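Local coordinates for protein putative tetR family transcription regulator (Shewanella loihica, PDB 3PPB) that probably binds DNA through a predicted helix-turn-helix motif and regulates transcription, as members of the TetR family do, at residues A71-V76 against L129-E134; Q66-A71 against A105-Y110; Q88-A93 against A186-A191; L56-F61 against Q118-Q123. All blocks are in the same frame, centred on the assembly; numbering follows the deposited sequence.

Contacts 1, 2 and 4 all use helix 53-74, which in the TetR-like fold leads from the DNA-binding domain into the C-terminal domain; contact 3 ties helix 82-99 to helix 178-192. Contact 2 is fully buried, its centre about 3 Å from that of the chain, while the other three are partly buried and lie about 12 to 14 Å out. No hydrogen bond crosses any of them. Contact 2 pairs two rings edge to face, contact 3 stacks two rings with offset, contact 1 lays an amide on a ring, and contact 4 relies on aliphatic branches against a ring. Contacts 3 and 4 lie on opposite sides of the chain's centre, their centres about 25 Å apart.

Contact 1. Residues A71-V76 against L129-E134; sequences AIQASV and LGFIAE
Q73 lies flat on F131 where helix 53-74, the long linking helix of the TetR-like fold, passes beside helix 130-141. The stacking is evident from the planes: the Q73 carboxamide is tilted only 8° from the F131 ring, with Q73 CD 3.5 Å from F131 CD1 and displaced toward the rim. A CH-pi contact extends the same overlap, since Q73 CG stands 3.8 Å from the F131 ring centroid, 16° off the normal. I132 CG1 backs the opposite face of that ring. The apolar part is an edge contact: I72 CD1 lies in the plane of the F131 ring and comes within 3.7 Å of its CZ. F131 reaches both partners with its CG set between the backbone N and the carbonyl carbon (chi1 73°). With an alanine here, the Q73 amide would lose the surface it lies on and is likely to turn more freely, and I72 CD1 would lose its neighbour. Elsewhere I72 packs against L89 and A93 of helix 82-99, and its side chain is about 4 Å from a bound tetraethylene glycol. Within 71-76, S75 turns back along its own chain, and its OG donates to A71 O at 2.8 Å.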
# COMPACT_ATOMS: atom_id res chain seq x y z
N ALA A 71 6.19 -19.59 -4.92
CA ALA A 71 6.94 -19.18 -6.11
C ALA A 71 8.28 -18.55 -5.77
O ALA A 71 9.30 -18.92 -6.37
CB ALA A 71 6.12 -18.22 -6.97
N ILE A 72 8.30 -17.61 -4.81
CA ILE A 72 9.53 -16.91 -4.48
C ILE A 72 10.51 -17.84 -3.74
O ILE A 72 11.71 -17.76 -4.02
CB ILE A 72 9.28 -15.56 -3.74
CG1 ILE A 72 8.74 -15.72 -2.31
CG2 ILE A 72 8.36 -14.67 -4.60
CD1 ILE A 72 8.75 -14.42 -1.47
N GLN A 73 10.01 -18.76 -2.90
CA GLN A 73 10.89 -19.70 -2.19
C GLN A 73 11.46 -20.76 -3.15
O GLN A 73 12.64 -21.11 -3.03
CB GLN A 73 10.17 -20.37 -1.01
CG GLN A 73 9.93 -19.41 0.15
CD GLN A 73 9.51 -20.17 1.38
OE1 GLN A 73 8.32 -20.48 1.58
NE2 GLN A 73 10.48 -20.50 2.23
N ALA A 74 10.65 -21.24 -4.11
CA ALA A 74 11.08 -22.24 -5.11
C ALA A 74 12.14 -21.67 -6.07
O ALA A 74 12.88 -22.44 -6.68
CB ALA A 74 9.88 -22.74 -5.89
N SER A 75 12.23 -20.34 -6.19
CA SER A 75 13.17 -19.63 -7.06
C SER A 75 14.54 -19.44 -6.42
O SER A 75 15.48 -18.97 -7.08
CB SER A 75 12.60 -18.26 -7.41
OG SER A 75 11.36 -18.36 -8.11
N VAL A 76 14.66 -19.79 -5.14
CA VAL A 76 15.86 -19.56 -4.36
C VAL A 76 16.49 -20.84 -3.87
O VAL A 76 15.89 -21.60 -3.11
CB VAL A 76 15.52 -18.63 -3.15
CG1 VAL A 76 16.71 -18.47 -2.20
CG2 VAL A 76 15.03 -17.27 -3.64
N LEU A 129 4.05 -16.30 5.26
CA LEU A 129 5.31 -15.60 5.02
C LEU A 129 6.17 -15.52 6.28
O LEU A 129 7.00 -14.62 6.41
CB LEU A 129 5.02 -14.22 4.42
CG LEU A 129 4.31 -14.27 3.04
CD1 LEU A 129 3.55 -13.01 2.78
CD2 LEU A 129 5.30 -14.57 1.90
N GLY A 130 6.03 -16.53 7.16
CA GLY A 130 6.79 -16.66 8.39
C GLY A 130 8.30 -16.73 8.17
O GLY A 130 9.08 -16.29 9.03
N PHE A 131 8.72 -17.26 7.01
CA PHE A 131 10.15 -17.40 6.67
C PHE A 131 10.83 -16.03 6.56
O PHE A 131 12.05 -15.96 6.72
CB PHE A 131 10.35 -18.21 5.37
CG PHE A 131 9.98 -17.49 4.09
CD1 PHE A 131 8.68 -17.56 3.59
CD2 PHE A 131 10.91 -16.73 3.40
CE1 PHE A 131 8.33 -16.88 2.42
CE2 PHE A 131 10.56 -16.03 2.24
CZ PHE A 131 9.27 -16.12 1.76
N ILE A 132 10.06 -14.95 6.26
CA ILE A 132 10.62 -13.60 6.11
C ILE A 132 11.18 -13.13 7.44
O ILE A 132 12.33 -12.68 7.47
CB ILE A 132 9.62 -12.57 5.50
CG1 ILE A 132 9.31 -12.93 4.03
CG2 ILE A 132 10.19 -11.14 5.60
CD1 ILE A 132 8.18 -12.07 3.37
N ALA A 133 10.41 -13.24 8.53
CA ALA A 133 10.87 -12.87 9.87
C ALA A 133 12.08 -13.75 10.29
O ALA A 133 12.96 -13.25 10.97
CB ALA A 133 9.74 -13.02 10.89
N GLU A 134 12.12 -15.03 9.85
CA GLU A 134 13.24 -15.91 10.18
C GLU A 134 14.52 -15.43 9.50
O GLU A 134 15.58 -15.42 10.13
CB GLU A 134 12.93 -17.37 9.85
CG GLU A 134 14.02 -18.36 10.26
CD GLU A 134 14.62 -18.26 11.65
OE1 GLU A 134 13.87 -17.99 12.62
OE2 GLU A 134 15.85 -18.49 11.78

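Contact 2. Residues Q66-A71 against A105-Y110; sequences QEFADA and AFFQLY. With EDO (1,2-ethanediol), chain G; EDO (1,2-ethanediol), chain F; EDO (1,2-ethanediol), chain H.
F68 and F107 form a T-shaped pair that joins helix 53-74 to helix 101-110 in the buried centre of the TetR-type helical domain. The planes stand at 84° and the centroids are 5.4 Å apart, with the edge of F107 directed toward the face of F68. The approach is off-centre, at the root of the F68 ring: F107 CE2 is 3.7 Å from F68 CG, and F107 CZ is 3.8 Å from F68 CB, which lies in the plane of the F107 ring. F68 presents this root with its CG anti to the backbone N (chi1 173°). W96 meets both rings, Y161 also touches F68, and K65 makes a cation-pi contact with F107. TetR regulators commonly hold their effector inside this domain; tetraethylene glycol about 4 Å from F68 is consistent with such a pocket. Replacing F107 by a leucine is likely to leave K65 without its aromatic partner and to open a gap beside F68. The polar side chains of 66-71, Q66, E67 and D70, take no part in the ring pair. Q66 NE2 bonds D70 OD1 at 2.8 Å, from above the carboxylate plane. E67 accepts an ethanediol at each carboxylate oxygen, and its OE1 also forms a salt bridge with K103. Another ethanediol donates to Q108 O at 2.8 Å and also bonds Q108 O of the second subunit.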
# COMPACT_ATOMS: atom_id res chain seq x y z
N GLN A 66 -0.27 -17.85 -0.51
CA GLN A 66 0.44 -19.13 -0.53
C GLN A 66 1.15 -19.34 -1.88
O GLN A 66 2.32 -19.73 -1.87
CB GLN A 66 -0.47 -20.31 -0.20
CG GLN A 66 0.34 -21.59 0.11
CD GLN A 66 1.22 -21.45 1.33
OE1 GLN A 66 0.75 -21.28 2.44
NE2 GLN A 66 2.54 -21.48 1.13
N GLU A 67 0.49 -19.04 -3.01
CA GLU A 67 1.09 -19.14 -4.35
C GLU A 67 2.35 -18.26 -4.46
O GLU A 67 3.38 -18.71 -4.96
CB GLU A 67 0.08 -18.71 -5.42
CG GLU A 67 -0.99 -19.74 -5.69
CD GLU A 67 -2.02 -19.24 -6.69
OE1 GLU A 67 -1.62 -18.48 -7.61
OE2 GLU A 67 -3.21 -19.57 -6.54
N PHE A 68 2.24 -17.01 -3.99
CA PHE A 68 3.34 -16.05 -3.99
C PHE A 68 4.53 -16.57 -3.17
O PHE A 68 5.66 -16.58 -3.66
CB PHE A 68 2.83 -14.71 -3.43
CG PHE A 68 3.87 -13.65 -3.21
CD1 PHE A 68 4.38 -12.92 -4.28
CD2 PHE A 68 4.31 -13.32 -1.93
CE1 PHE A 68 5.30 -11.89 -4.08
CE2 PHE A 68 5.23 -12.30 -1.72
CZ PHE A 68 5.73 -11.59 -2.80
N ALA A 69 4.25 -17.03 -1.94
CA ALA A 69 5.26 -17.55 -1.01
C ALA A 69 5.97 -18.76 -1.61
O ALA A 69 7.19 -18.80 -1.60
CB ALA A 69 4.61 -17.91 0.32
N ASP A 70 5.18 -19.68 -2.22
CA ASP A 70 5.68 -20.89 -2.87
C ASP A 70 6.59 -20.56 -4.07
O ASP A 70 7.65 -21.16 -4.18
CB ASP A 70 4.51 -21.77 -3.34
CG ASP A 70 3.73 -22.51 -2.25
OD1 ASP A 70 4.10 -22.39 -1.06
OD2 ASP A 70 2.76 -23.23 -2.60
N ALA A 71 6.19 -19.59 -4.92
CA ALA A 71 6.94 -19.18 -6.11
C ALA A 71 8.28 -18.55 -5.77
O ALA A 71 9.30 -18.92 -6.37
CB ALA A 71 6.12 -18.22 -6.97
N ALA A 105 -2.43 -7.03 -8.83
CA ALA A 105 -3.39 -5.94 -8.62
C ALA A 105 -4.25 -6.22 -7.36
O ALA A 105 -4.53 -5.30 -6.60
CB ALA A 105 -4.28 -5.78 -9.85
N PHE A 106 -4.60 -7.51 -7.11
CA PHE A 106 -5.33 -8.01 -5.94
C PHE A 106 -4.52 -7.71 -4.68
O PHE A 106 -5.11 -7.26 -3.70
CB PHE A 106 -5.62 -9.53 -6.08
CG PHE A 106 -6.24 -10.16 -4.86
CD1 PHE A 106 -7.62 -10.12 -4.66
CD2 PHE A 106 -5.45 -10.79 -3.90
CE1 PHE A 106 -8.19 -10.68 -3.52
CE2 PHE A 106 -6.03 -11.35 -2.76
CZ PHE A 106 -7.40 -11.31 -2.59
N PHE A 107 -3.17 -7.91 -4.70
CA PHE A 107 -2.33 -7.58 -3.53
C PHE A 107 -2.31 -6.07 -3.30
O PHE A 107 -2.49 -5.60 -2.18
CB PHE A 107 -0.88 -8.08 -3.71
CG PHE A 107 -0.60 -9.55 -3.48
CD1 PHE A 107 -1.47 -10.34 -2.73
CD2 PHE A 107 0.57 -10.12 -3.96
CE1 PHE A 107 -1.19 -11.68 -2.50
CE2 PHE A 107 0.87 -11.46 -3.69
CZ PHE A 107 -0.02 -12.23 -2.97
N GLN A 108 -2.14 -5.31 -4.37
CA GLN A 108 -2.10 -3.86 -4.28
C GLN A 108 -3.41 -3.36 -3.65
O GLN A 108 -3.40 -2.52 -2.76
CB GLN A 108 -1.85 -3.30 -5.70
CG GLN A 108 -1.07 -2.01 -5.77
CD GLN A 108 0.30 -2.00 -5.13
OE1 GLN A 108 0.43 -1.61 -3.98
NE2 GLN A 108 1.35 -2.32 -5.87
N LEU A 109 -4.53 -3.96 -4.00
CA LEU A 109 -5.79 -3.53 -3.43
C LEU A 109 -6.08 -4.04 -2.02
O LEU A 109 -6.72 -3.32 -1.25
CB LEU A 109 -6.95 -3.96 -4.34
CG LEU A 109 -7.08 -3.27 -5.69
CD1 LEU A 109 -7.88 -4.13 -6.65
CD2 LEU A 109 -7.72 -1.89 -5.53
N TYR A 110 -5.68 -5.29 -1.68
CA TYR A 110 -6.13 -5.90 -0.42
C TYR A 110 -5.07 -6.25 0.65
O TYR A 110 -5.46 -6.36 1.82
CB TYR A 110 -6.92 -7.19 -0.75
CG TYR A 110 -8.17 -6.93 -1.56
CD1 TYR A 110 -9.38 -6.61 -0.93
CD2 TYR A 110 -8.17 -7.03 -2.94
CE1 TYR A 110 -10.53 -6.35 -1.67
CE2 TYR A 110 -9.31 -6.77 -3.69
CZ TYR A 110 -10.49 -6.42 -3.05
OH TYR A 110 -11.62 -6.17 -3.78
C1 EDO G . 1.65 -18.46 -9.60
O1 EDO G . 0.68 -17.82 -8.75
C2 EDO G . 2.74 -19.08 -8.73
O2 EDO G . 3.78 -19.62 -9.56
C1 EDO F . -2.13 0.15 -1.19
O1 EDO F . -1.47 -0.49 -2.29
C2 EDO F . -1.42 -0.24 0.10
O2 EDO F . -2.26 0.04 1.23
C1 EDO H . -7.64 -18.18 -8.23
O1 EDO H . -6.65 -18.16 -9.27
C2 EDO H . -7.13 -19.03 -7.07
O2 EDO H . -5.91 -18.47 -6.57

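Contact 3. Residues Q88-A93 against A186-A191; sequences QLWFAA and ALFWNA
W90 and F188 meet face to face in an offset stack, their planes 18° apart and the centroid of the W90 six-membered ring 4.4 Å from that of F188. The offset can be located atom by atom. W90 CE3 sits over the centre of the F188 ring, 3.5 Å above its plane, and W90 CZ3 approaches F188 CD1 to 3.4 Å. Because the F188 ring is displaced toward the CE3-CZ3 side of the indole, it is F188 CB that stands over the centre of the W90 six-membered ring, 3.9 Å from its centroid and only 3° off the normal, a CH-pi contact. Both side chains carry CG anti to the backbone N (chi1 174° in W90), and they run antiparallel alongside each other, bridging CA atoms 8.4 Å apart.

In the next shell the indole is pinned by its nitrogen, W90 NE1 being hydrogen-bonded to S184 OG, while the ring of F185 meets W90 as well. C157 and A164 of helix 150-170 touch F188 and W90 respectively. The stack thus fastens helix 82-99 to helix 178-192 in the C-terminal domain, the part through which TetR-family proteins usually dimerise. Evidence for that role here comes from helix 178-192 itself: A191 packs on A191 of the second subunit, and L187 and N190 rest on its Y148.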
# COMPACT_ATOMS: atom_id res chain seq x y z
N GLN A 88 17.83 -12.55 -4.43
CA GLN A 88 17.10 -13.55 -5.21
C GLN A 88 15.61 -13.52 -4.84
O GLN A 88 14.77 -13.61 -5.74
CB GLN A 88 17.64 -14.97 -4.95
CG GLN A 88 19.04 -15.30 -5.43
CD GLN A 88 19.39 -16.74 -5.08
OE1 GLN A 88 18.88 -17.70 -5.68
NE2 GLN A 88 20.24 -16.94 -4.07
N LEU A 89 15.28 -13.41 -3.52
CA LEU A 89 13.88 -13.40 -3.08
C LEU A 89 13.17 -12.15 -3.57
O LEU A 89 12.03 -12.22 -4.02
CB LEU A 89 13.76 -13.49 -1.56
CG LEU A 89 13.93 -14.90 -0.96
CD1 LEU A 89 14.30 -14.81 0.47
CD2 LEU A 89 12.66 -15.76 -1.13
N TRP A 90 13.85 -10.99 -3.48
CA TRP A 90 13.32 -9.70 -3.92
C TRP A 90 13.03 -9.72 -5.43
O TRP A 90 11.92 -9.37 -5.83
CB TRP A 90 14.31 -8.60 -3.56
CG TRP A 90 13.94 -7.25 -4.07
CD1 TRP A 90 14.46 -6.60 -5.14
CD2 TRP A 90 12.91 -6.39 -3.54
NE1 TRP A 90 13.89 -5.36 -5.27
CE2 TRP A 90 12.92 -5.21 -4.31
CE3 TRP A 90 11.98 -6.51 -2.49
CZ2 TRP A 90 12.06 -4.15 -4.05
CZ3 TRP A 90 11.13 -5.45 -2.23
CH2 TRP A 90 11.18 -4.28 -2.99
N PHE A 91 14.00 -10.17 -6.25
CA PHE A 91 13.78 -10.17 -7.69
C PHE A 91 12.80 -11.29 -8.10
O PHE A 91 12.04 -11.07 -9.05
CB PHE A 91 15.08 -10.19 -8.48
CG PHE A 91 15.81 -8.85 -8.37
CD1 PHE A 91 15.18 -7.66 -8.75
CD2 PHE A 91 17.11 -8.78 -7.89
CE1 PHE A 91 15.83 -6.42 -8.61
CE2 PHE A 91 17.77 -7.55 -7.80
CZ PHE A 91 17.12 -6.37 -8.15
N ALA A 92 12.71 -12.40 -7.34
CA ALA A 92 11.69 -13.44 -7.61
C ALA A 92 10.29 -12.90 -7.32
O ALA A 92 9.35 -13.23 -8.04
CB ALA A 92 11.94 -14.68 -6.77
N ALA A 93 10.16 -12.09 -6.25
CA ALA A 93 8.87 -11.48 -5.85
C ALA A 93 8.41 -10.48 -6.93
O ALA A 93 7.26 -10.52 -7.36
CB ALA A 93 9.01 -10.78 -4.49
N ALA A 186 18.42 -1.92 -3.69
CA ALA A 186 19.22 -1.06 -2.82
C ALA A 186 18.33 -0.37 -1.78
O ALA A 186 18.66 -0.39 -0.59
CB ALA A 186 19.99 -0.03 -3.64
N LEU A 187 17.15 0.16 -2.20
CA LEU A 187 16.20 0.81 -1.28
C LEU A 187 15.70 -0.21 -0.27
O LEU A 187 15.63 0.10 0.90
CB LEU A 187 15.02 1.46 -2.02
CG LEU A 187 15.33 2.77 -2.78
CD1 LEU A 187 14.40 2.95 -3.94
CD2 LEU A 187 15.31 4.01 -1.86
N PHE A 188 15.41 -1.44 -0.73
CA PHE A 188 14.92 -2.53 0.13
C PHE A 188 15.97 -2.95 1.18
O PHE A 188 15.67 -2.97 2.37
CB PHE A 188 14.51 -3.72 -0.75
CG PHE A 188 14.09 -4.95 0.01
CD1 PHE A 188 12.87 -5.00 0.67
CD2 PHE A 188 14.90 -6.08 0.04
CE1 PHE A 188 12.47 -6.16 1.35
CE2 PHE A 188 14.52 -7.22 0.74
CZ PHE A 188 13.31 -7.26 1.39
N TRP A 189 17.19 -3.32 0.73
CA TRP A 189 18.27 -3.78 1.59
C TRP A 189 18.73 -2.68 2.56
O TRP A 189 18.86 -2.96 3.76
CB TRP A 189 19.47 -4.28 0.76
CG TRP A 189 20.55 -4.87 1.63
CD1 TRP A 189 21.74 -4.29 1.97
CD2 TRP A 189 20.52 -6.14 2.30
NE1 TRP A 189 22.45 -5.12 2.81
CE2 TRP A 189 21.72 -6.26 3.03
CE3 TRP A 189 19.57 -7.20 2.36
CZ2 TRP A 189 22.02 -7.40 3.81
CZ3 TRP A 189 19.88 -8.33 3.12
CH2 TRP A 189 21.10 -8.43 3.82
N ASN A 190 18.98 -1.45 2.05
CA ASN A 190 19.51 -0.35 2.87
C ASN A 190 18.56 0.11 3.96
O ASN A 190 19.02 0.63 4.98
CB ASN A 190 19.97 0.80 2.00
CG ASN A 190 21.21 0.45 1.23
OD1 ASN A 190 21.87 -0.55 1.51
ND2 ASN A 190 21.54 1.23 0.23
N ALA A 191 17.25 -0.12 3.80
CA ALA A 191 16.31 0.22 4.88
C ALA A 191 16.62 -0.62 6.11
O ALA A 191 16.60 -0.09 7.22
CB ALA A 191 14.86 -0.04 4.45

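Contact 4. Residues L56-F61 against Q118-Q123; sequences LLEQLF and QSVRDQ. With EDO (1,2-ethanediol), chain I.
V120 pushes its two methyl groups against different residues of 56-61, and the buried, apolar part of the contact is the one at F61. V120 CG1, anti to its own backbone nitrogen (chi1 173°), stops 3.7 Å from F61 CD2, its side chain lying alongside that of F61 and pointing the other way. One residue further on, the backbone joins in: R121 CA is 4.1 Å from F61 CE2. The aliphatic root of R121 is also close, with CG 4.2 Å from F61 CZ. Its guanidinium plane stands 81° from the ring, and the head leads away from F61 toward the second subunit, where D170 forms a long, weak ion pair with NH2.

The short helical segments run nearly parallel, 15° apart with axes 10.6 Å from each other, so the F61 ring and the V120 methyls have to span the interval. This is the region where helix 53-74 of the TetR-like fold emerges from the DNA-binding domain: L56, on the same turn, packs against I14, L15 and A18 of helix 10-24, whereas F61 and L57 also rest on F106 of helix 101-110. The contact thus probably places helix 118-128 beside the junction of the two domains.

The E58 side is more open and polar, though just as close. Its chain is extended and crosses V120 at about a right angle, and E58 CD lies 3.6 Å from V120 CG2 without any hydrogen bond between the segments. An ethanediol, probably from the crystallisation liquor, donates from O1 to E58 OE2 at 2.7 Å and is also hydrogen-bonded to E117 N.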
# COMPACT_ATOMS: atom_id res chain seq x y z
N LEU A 56 -15.13 -16.03 1.23
CA LEU A 56 -14.61 -16.21 -0.12
C LEU A 56 -13.38 -15.30 -0.32
O LEU A 56 -12.36 -15.77 -0.81
CB LEU A 56 -15.70 -15.93 -1.16
CG LEU A 56 -15.34 -15.91 -2.67
CD1 LEU A 56 -14.52 -17.15 -3.09
CD2 LEU A 56 -16.61 -15.78 -3.53
N LEU A 57 -13.46 -14.02 0.11
CA LEU A 57 -12.33 -13.09 0.01
C LEU A 57 -11.13 -13.60 0.84
O LEU A 57 -10.00 -13.53 0.38
CB LEU A 57 -12.71 -11.66 0.45
CG LEU A 57 -11.53 -10.66 0.56
CD1 LEU A 57 -10.86 -10.45 -0.78
CD2 LEU A 57 -11.95 -9.33 1.18
N GLU A 58 -11.40 -14.10 2.06
CA GLU A 58 -10.35 -14.58 2.97
C GLU A 58 -9.64 -15.82 2.40
O GLU A 58 -8.41 -15.89 2.46
CB GLU A 58 -10.95 -14.88 4.34
CG GLU A 58 -11.35 -13.62 5.09
CD GLU A 58 -12.11 -13.82 6.38
OE1 GLU A 58 -12.40 -14.98 6.76
OE2 GLU A 58 -12.41 -12.80 7.04
N GLN A 59 -10.41 -16.76 1.82
CA GLN A 59 -9.86 -17.98 1.23
C GLN A 59 -9.05 -17.64 -0.01
O GLN A 59 -7.98 -18.22 -0.22
CB GLN A 59 -10.96 -19.02 0.91
CG GLN A 59 -11.62 -19.65 2.16
CD GLN A 59 -10.63 -20.23 3.14
OE1 GLN A 59 -9.88 -21.17 2.82
NE2 GLN A 59 -10.58 -19.68 4.34
N LEU A 60 -9.56 -16.70 -0.83
CA LEU A 60 -8.85 -16.23 -2.02
C LEU A 60 -7.52 -15.58 -1.61
O LEU A 60 -6.46 -15.91 -2.16
CB LEU A 60 -9.74 -15.24 -2.78
CG LEU A 60 -9.14 -14.61 -4.04
CD1 LEU A 60 -8.78 -15.68 -5.08
CD2 LEU A 60 -10.07 -13.56 -4.62
N PHE A 61 -7.59 -14.65 -0.63
CA PHE A 61 -6.45 -13.91 -0.09
C PHE A 61 -5.34 -14.85 0.34
O PHE A 61 -4.21 -14.70 -0.15
CB PHE A 61 -6.91 -13.04 1.11
CG PHE A 61 -5.83 -12.19 1.74
CD1 PHE A 61 -5.43 -11.00 1.15
CD2 PHE A 61 -5.24 -12.57 2.94
CE1 PHE A 61 -4.42 -10.23 1.73
CE2 PHE A 61 -4.26 -11.78 3.53
CZ PHE A 61 -3.86 -10.62 2.93
N GLN A 118 -7.89 -8.37 10.26
CA GLN A 118 -6.52 -8.31 10.79
C GLN A 118 -5.98 -9.71 11.08
O GLN A 118 -4.81 -9.98 10.78
CB GLN A 118 -6.43 -7.43 12.04
CG GLN A 118 -5.01 -6.90 12.30
CD GLN A 118 -4.95 -5.92 13.45
OE1 GLN A 118 -5.76 -4.99 13.57
NE2 GLN A 118 -3.94 -6.08 14.30
N SER A 119 -6.83 -10.61 11.62
CA SER A 119 -6.46 -11.99 11.94
C SER A 119 -6.02 -12.77 10.69
O SER A 119 -5.05 -13.53 10.77
CB SER A 119 -7.60 -12.71 12.66
OG SER A 119 -8.79 -12.73 11.89
N VAL A 120 -6.70 -12.55 9.54
CA VAL A 120 -6.37 -13.21 8.27
C VAL A 120 -5.06 -12.62 7.70
O VAL A 120 -4.23 -13.37 7.21
CB VAL A 120 -7.55 -13.14 7.26
CG1 VAL A 120 -7.16 -13.66 5.88
CG2 VAL A 120 -8.75 -13.90 7.80
N ARG A 121 -4.87 -11.29 7.82
CA ARG A 121 -3.65 -10.62 7.39
C ARG A 121 -2.46 -11.14 8.23
O ARG A 121 -1.37 -11.30 7.68
CB ARG A 121 -3.77 -9.09 7.50
CG ARG A 121 -4.68 -8.47 6.43
CD ARG A 121 -4.55 -6.96 6.31
NE ARG A 121 -5.13 -6.23 7.45
CZ ARG A 121 -4.41 -5.57 8.36
NH1 ARG A 121 -3.09 -5.56 8.30
NH2 ARG A 121 -5.02 -4.94 9.36
N ASP A 122 -2.71 -11.47 9.53
CA ASP A 122 -1.72 -12.02 10.46
C ASP A 122 -1.32 -13.44 10.04
O ASP A 122 -0.14 -13.77 10.12
CB ASP A 122 -2.26 -12.03 11.91
CG ASP A 122 -2.34 -10.67 12.58
OD1 ASP A 122 -1.68 -9.72 12.09
OD2 ASP A 122 -3.03 -10.56 13.62
N GLN A 123 -2.31 -14.26 9.61
CA GLN A 123 -2.05 -15.64 9.17
C GLN A 123 -1.15 -15.61 7.93
O GLN A 123 -0.24 -16.44 7.84
CB GLN A 123 -3.37 -16.40 8.90
CG GLN A 123 -3.23 -17.82 8.28
CD GLN A 123 -2.29 -18.78 8.99
OE1 GLN A 123 -2.25 -18.86 10.22
NE2 GLN A 123 -1.56 -19.57 8.22
C1 EDO I . -12.48 -9.72 4.91
O1 EDO I . -11.80 -10.40 5.97
C2 EDO I . -13.91 -9.34 5.28
O2 EDO I . -14.10 -9.09 6.68